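Local coordinates for uncharacterized HTH-type transcriptional regulator yydK (Bacillus subtilis subsp. subtilis, PDB 3BWG), which probably binds DNA as a GntR-family transcription factor, with a winged helix-turn-helix domain joined to a UTRA domain, at residues T12-E15 against T16-E20; K28-L32 against E33-A37; E155-S158 against H159-H163. All blocks are in the same frame, centred on the assembly; numbering follows the deposited sequence.

Contact 1. Residues T12-E15 against T16-E20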
# COMPACT_ATOMS: atom_id res chain seq x y z
N THR B 12 3.86 12.28 19.94
CA THR B 12 4.62 13.20 19.09
C THR B 12 6.08 13.37 19.54
O THR B 12 7.00 13.40 18.70
CB THR B 12 3.87 14.55 18.92
OG1 THR B 12 2.75 14.36 18.04
CG2 THR B 12 4.78 15.67 18.36
N GLU B 13 6.30 13.45 20.85
CA GLU B 13 7.65 13.59 21.40
C GLU B 13 8.49 12.33 21.15
O GLU B 13 9.70 12.41 20.93
CB GLU B 13 7.60 13.92 22.90
CG GLU B 13 6.83 15.21 23.23
CD GLU B 13 7.50 16.10 24.29
OE1 GLU B 13 7.91 15.58 25.35
OE2 GLU B 13 7.59 17.34 24.06
N ILE B 14 7.82 11.17 21.20
CA ILE B 14 8.43 9.87 20.86
C ILE B 14 8.88 9.75 19.38
O ILE B 14 10.01 9.32 19.12
CB ILE B 14 7.51 8.72 21.24
CG1 ILE B 14 7.59 8.50 22.75
CG2 ILE B 14 7.89 7.45 20.50
CD1 ILE B 14 6.45 7.69 23.31
N GLU B 15 8.00 10.13 18.44
CA GLU B 15 8.40 10.35 17.04
C GLU B 15 9.62 11.24 16.88
O GLU B 15 10.54 10.88 16.18
CB GLU B 15 7.25 10.96 16.26
CG GLU B 15 6.34 9.93 15.61
CD GLU B 15 4.95 10.46 15.32
OE1 GLU B 15 4.54 11.48 15.93
OE2 GLU B 15 4.27 9.84 14.47
N THR B 16 9.61 12.42 17.54
CA THR B 16 10.76 13.35 17.59
C THR B 16 12.05 12.69 18.09
O THR B 16 13.13 12.89 17.52
CB THR B 16 10.47 14.59 18.50
OG1 THR B 16 9.36 15.32 17.98
CG2 THR B 16 11.70 15.52 18.62
N TYR B 17 11.92 11.93 19.18
CA TYR B 17 13.02 11.14 19.70
C TYR B 17 13.60 10.18 18.63
O TYR B 17 14.82 10.01 18.54
CB TYR B 17 12.57 10.38 20.95
CG TYR B 17 13.63 9.45 21.49
CD1 TYR B 17 13.78 8.14 20.97
CD2 TYR B 17 14.51 9.88 22.50
CE1 TYR B 17 14.76 7.28 21.46
CE2 TYR B 17 15.50 9.02 23.00
CZ TYR B 17 15.62 7.72 22.47
OH TYR B 17 16.59 6.88 22.95
N ILE B 18 12.71 9.54 17.86
CA ILE B 18 13.07 8.60 16.78
C ILE B 18 13.89 9.31 15.67
O ILE B 18 14.99 8.84 15.30
CB ILE B 18 11.78 7.90 16.20
CG1 ILE B 18 11.32 6.75 17.11
CG2 ILE B 18 12.00 7.39 14.79
CD1 ILE B 18 9.89 6.21 16.78
N GLU B 19 13.35 10.43 15.18
CA GLU B 19 14.01 11.34 14.23
C GLU B 19 15.39 11.78 14.73
O GLU B 19 16.39 11.61 14.04
CB GLU B 19 13.16 12.59 14.00
CG GLU B 19 12.21 12.57 12.81
CD GLU B 19 11.60 11.20 12.50
OE1 GLU B 19 11.72 10.80 11.32
OE2 GLU B 19 10.98 10.54 13.40
N GLU B 20 15.41 12.32 15.95
CA GLU B 20 16.63 12.95 16.46
C GLU B 20 17.74 11.95 16.67
O GLU B 20 18.89 12.24 16.38
CB GLU B 20 16.36 13.69 17.77
CG GLU B 20 15.58 14.94 17.58
CD GLU B 20 15.41 15.68 18.88
OE1 GLU B 20 15.67 16.91 18.88
OE2 GLU B 20 15.03 15.05 19.91

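Contact 2. Residues K28-L32 against E33-A37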
# COMPACT_ATOMS: atom_id res chain seq x y z
N LYS B 28 15.42 -0.75 18.91
CA LYS B 28 14.61 -0.92 20.09
C LYS B 28 14.39 0.45 20.70
O LYS B 28 15.34 1.25 20.82
CB LYS B 28 15.37 -1.82 21.07
CG LYS B 28 14.49 -2.59 22.05
CD LYS B 28 15.33 -3.45 22.97
CE LYS B 28 14.49 -4.06 24.07
NZ LYS B 28 13.38 -3.15 24.44
N LEU B 29 13.16 0.75 21.07
CA LEU B 29 12.87 1.97 21.84
C LEU B 29 13.04 1.74 23.36
O LEU B 29 13.13 0.59 23.83
CB LEU B 29 11.46 2.49 21.50
CG LEU B 29 11.50 3.03 20.07
CD1 LEU B 29 10.38 2.47 19.15
CD2 LEU B 29 11.53 4.54 20.06
N PRO B 30 13.12 2.84 24.14
CA PRO B 30 13.09 2.71 25.60
C PRO B 30 11.95 1.81 26.07
O PRO B 30 10.86 1.81 25.48
CB PRO B 30 12.88 4.14 26.07
CG PRO B 30 13.58 4.96 25.04
CD PRO B 30 13.27 4.25 23.73
N VAL B 31 12.22 1.04 27.12
CA VAL B 31 11.25 0.13 27.72
C VAL B 31 10.13 0.90 28.45
O VAL B 31 10.32 2.05 28.82
CB VAL B 31 11.99 -0.94 28.59
CG1 VAL B 31 12.35 -0.40 30.00
CG2 VAL B 31 11.20 -2.21 28.68
N LEU B 32 8.96 0.28 28.64
CA LEU B 32 7.81 0.97 29.27
C LEU B 32 8.18 1.88 30.46
O LEU B 32 7.82 3.06 30.48
CB LEU B 32 6.76 -0.05 29.73
CG LEU B 32 5.29 0.14 29.33
CD1 LEU B 32 4.43 -1.06 29.76
CD2 LEU B 32 4.66 1.42 29.84
N GLU B 33 8.87 1.32 31.45
CA GLU B 33 9.20 2.04 32.67
C GLU B 33 10.08 3.26 32.41
O GLU B 33 10.03 4.23 33.16
CB GLU B 33 9.84 1.10 33.70
CG GLU B 33 8.83 0.26 34.53
CD GLU B 33 8.23 0.98 35.77
OE1 GLU B 33 7.28 0.41 36.38
OE2 GLU B 33 8.68 2.09 36.14
N THR B 34 10.89 3.22 31.35
CA THR B 34 11.76 4.37 30.96
C THR B 34 10.93 5.52 30.39
O THR B 34 11.15 6.69 30.71
CB THR B 34 12.84 3.93 29.98
OG1 THR B 34 13.58 2.85 30.57
CG2 THR B 34 13.82 5.09 29.65
N LEU B 35 9.95 5.15 29.57
CA LEU B 35 9.02 6.11 28.99
C LEU B 35 8.14 6.75 30.04
O LEU B 35 7.97 7.97 30.04
CB LEU B 35 8.17 5.44 27.90
CG LEU B 35 8.95 4.85 26.73
CD1 LEU B 35 8.03 3.99 25.81
CD2 LEU B 35 9.72 5.97 25.97
N MSE B 36 7.58 5.93 30.94
CA MSE B 36 6.83 6.47 32.07
C MSE B 36 7.66 7.50 32.80
O MSE B 36 7.20 8.60 33.02
CB MSE B 36 6.44 5.37 33.04
CG MSE B 36 5.32 4.50 32.53
SE MSE B 36 5.19 2.97 33.70
CE MSE B 36 5.93 1.57 32.67
N ALA B 37 8.89 7.13 33.15
CA ALA B 37 9.74 7.98 33.99
C ALA B 37 10.05 9.25 33.24
O ALA B 37 9.91 10.34 33.78
CB ALA B 37 11.00 7.25 34.38
O HOH W 1 15.06 1.56 28.48

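Contact 3. Residues E155-S158 against H159-H163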
# COMPACT_ATOMS: atom_id res chain seq x y z
N GLU B 155 -7.52 28.81 -5.38
CA GLU B 155 -6.60 28.72 -4.24
C GLU B 155 -6.55 27.32 -3.59
O GLU B 155 -5.47 26.77 -3.35
CB GLU B 155 -6.91 29.80 -3.21
CG GLU B 155 -6.09 29.65 -1.93
CD GLU B 155 -6.19 30.83 -0.99
OE1 GLU B 155 -6.88 31.83 -1.29
OE2 GLU B 155 -5.53 30.77 0.06
N ILE B 156 -7.72 26.74 -3.32
CA ILE B 156 -7.78 25.40 -2.72
C ILE B 156 -7.06 24.37 -3.61
O ILE B 156 -6.24 23.59 -3.14
CB ILE B 156 -9.26 24.98 -2.49
CG1 ILE B 156 -9.91 25.86 -1.40
CG2 ILE B 156 -9.36 23.52 -2.14
CD1 ILE B 156 -11.44 25.93 -1.48
N VAL B 157 -7.39 24.39 -4.90
CA VAL B 157 -6.92 23.44 -5.91
C VAL B 157 -5.43 23.63 -6.32
O VAL B 157 -4.81 22.73 -6.86
CB VAL B 157 -7.87 23.53 -7.11
CG1 VAL B 157 -7.23 23.08 -8.32
CG2 VAL B 157 -9.21 22.75 -6.83
N SER B 158 -4.84 24.79 -6.04
CA SER B 158 -3.38 24.88 -6.14
C SER B 158 -2.65 24.47 -4.87
O SER B 158 -1.44 24.41 -4.85
CB SER B 158 -2.90 26.23 -6.64
OG SER B 158 -3.68 27.24 -6.15
N HIS B 159 -3.40 24.15 -3.81
CA HIS B 159 -2.78 23.61 -2.60
C HIS B 159 -3.24 22.18 -2.28
O HIS B 159 -3.29 21.34 -3.18
CB HIS B 159 -2.95 24.61 -1.46
CG HIS B 159 -2.30 25.92 -1.75
ND1 HIS B 159 -3.00 27.03 -2.16
CD2 HIS B 159 -0.99 26.28 -1.74
CE1 HIS B 159 -2.15 28.03 -2.37
NE2 HIS B 159 -0.93 27.59 -2.13
N SER B 160 -3.59 21.91 -1.03
CA SER B 160 -4.12 20.61 -0.62
C SER B 160 -5.64 20.60 -0.60
O SER B 160 -6.29 21.19 0.29
CB SER B 160 -3.57 20.17 0.74
OG SER B 160 -3.96 18.83 0.98
N ILE B 161 -6.23 19.94 -1.58
CA ILE B 161 -7.68 19.84 -1.65
C ILE B 161 -8.24 19.08 -0.41
O ILE B 161 -9.23 19.49 0.17
CB ILE B 161 -8.13 19.18 -3.03
CG1 ILE B 161 -7.63 20.05 -4.20
CG2 ILE B 161 -9.67 18.94 -3.09
CD1 ILE B 161 -7.88 19.50 -5.58
N PHE B 162 -7.58 17.99 -0.00
CA PHE B 162 -8.00 17.19 1.15
C PHE B 162 -7.94 17.98 2.43
O PHE B 162 -8.77 17.77 3.31
CB PHE B 162 -7.14 15.95 1.31
CG PHE B 162 -7.52 14.83 0.37
CD1 PHE B 162 -8.45 15.01 -0.63
CD2 PHE B 162 -6.88 13.62 0.44
CE1 PHE B 162 -8.78 14.01 -1.51
CE2 PHE B 162 -7.21 12.60 -0.47
CZ PHE B 162 -8.17 12.81 -1.43
N HIS B 163 -6.95 18.87 2.52
CA HIS B 163 -6.92 19.80 3.63
C HIS B 163 -8.20 20.62 3.76
O HIS B 163 -8.71 20.71 4.86
CB HIS B 163 -5.69 20.72 3.65
CG HIS B 163 -5.64 21.58 4.89
ND1 HIS B 163 -5.16 21.11 6.10
CD2 HIS B 163 -6.08 22.84 5.12
CE1 HIS B 163 -5.27 22.07 7.01
NE2 HIS B 163 -5.84 23.12 6.45

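Contact 1. Residues T12-E15 against T16-E20
With chi1 at -61°, Thr16 holds its OG1 beside its own backbone N, aimed back down the helix at Thr12, while CG2 takes the place anti to that N. OG1 therefore donates to Thr12 O at 3.1 Å, and Thr16 N reaches the same oxygen at 3.0 Å from the opposite face of the carbonyl plane. Two bonds from one residue thus grip Thr12 O, and the hydroxyl is satisfied by the helix itself. In Glu19 the chain bends at chi2 (35°), which brings OE2 within 2.8 Å of Glu15 O. The two acceptors make no hydrogen bond, and so close an approach would probably disfavour a charged carboxylate there. Glu15 O takes its own backbone bond from Glu19 N at 3.0 Å. On another face of the helix, Ile14 and Ile18 follow one another, CG2 of Ile14 lying a loose 4.4 Å from CD1 of Ile18. This is a one-turn contact within helix 6-20 of the GntR-type DNA-binding domain. Ile14 rests on Phe39 of helix 32-39 and Leu53 of helix 43-55, whereas Ile18 packs on Leu29 and Tyr17 on Pro30, both in the loop leading to helix 32-39.

Contact 2. Residues K28-L32 against E33-A37
Leu35 folds back over Pro30 and Val31, and its side chain can be traced outward along them. CB lies 3.5 Å from Leu32 O, one turn earlier. CG, set beside the backbone N and anti to the carbonyl carbon (chi1 -60°), lies equally near two carbonyl oxygens, 3.8 Å from Val31 O and from Pro30 O. There the branches part: CD1 stays on Pro30 O, while CD2 meets the proline ring at CB, 3.7 Å away, with CG of that ring slightly farther off. The two side chains cross at about a right angle. Thr34 adds its methyl CG2 to the same ring atom, so Pro30 CB is shared by two residues of the helix. The loop 28-31 runs into the first turn of helix 32-39, where the predicted helix-turn-helix motif of this winged-helix domain begins. Leu35 also packs on Ile46 of helix 43-55 and on Ile67 of strand 66-69. Val31 is at the N-cap position, but its side chain has no acceptor to offer. Separately, a water bridges Val31 N and Thr34 OG1, lying 2.9 Å from that OG1. Val31 O receives two backbone donors, Thr34 N from 45° out of the carbonyl plane at 2.8 Å and Leu35 N more directly at 3.2 Å. CG1 of Val31 touches Thr34 OG1 at 3.5 Å, the two side chains crossing steeply. The end of selenomethionine Met36 comes near Leu32, but that approach is doubtful, being shorter than carbons allow; both side chains also touch Ile46.

Contact 3. Residues E155-S158 against H159-H163
His159 and Glu155 provide the main polar link. The imidazole donates from ND1 to the backbone oxygen Glu155 O at 2.8 Å, and that oxygen lies at the ring edge, 21° out of the ring plane. Chi1 of -61° makes this possible, turning CG beside the backbone N of His159 and carrying the ring back over the preceding turn. The carboxylate of Glu155 takes no part, its OE2 remaining 5.0 Å from His159 ND1. A second bond runs from His159 N to Ile156 O at 3.0 Å, the donor standing 59° out of the carbonyl plane. Side chain and amide of one histidine thus occupy successive carbonyls of helix 154-157. Of the two serines, Ser158 bonds through OG to Asn154 O, while Ser160 is the N-cap residue of helix 161-167, its OG accepting a weak bond from His163 N at 3.4 Å. The turn links two short helices, 154-157 and 161-167, of the UTRA domain, and Arg128 of strand 123-132 pins it by donating from NH1 to both Val157 O and His159 O. Over one face of the imidazole lies the carbonyl carbon of Ser158, 3.5 Å from His159 CG. The apolar contacts centre on Ile161. Its CG1 lies 4.4 Å from Ile156 CG2. An alanine in place of Ile161 would be likely to open a gap beside Val157 CG2 and would remove the CG1 that Ile156 CG2 lies against. Val157 and Ile161 lie alongside each other pointing the same way, CG2 of Val157 3.7 Å from CD1 of Ile161, and the buried Val157 continues onto Val99, Leu102 and Val126 of the sheet.

Contacts 1 and 2 belong to the DNA-binding domain and touch one another by apolar packing, so helix 6-20 packs on the loop that leads into helix 32-39. Contact 3 stands apart in the UTRA domain, its centre about 28 Å from that of contact 1 and 40 Å from that of contact 2. Contacts 1 and 3 are partly buried, contact 2 lies more at the surface. Their chemistry follows their place: mid-helix, a threonine hydroxyl bonds back to the preceding turn; at a helix start, one carbonyl takes two backbone donors and a water bridges near by; between two helices, a histidine takes up carbonyls and an arginine ties the turn to the sheet.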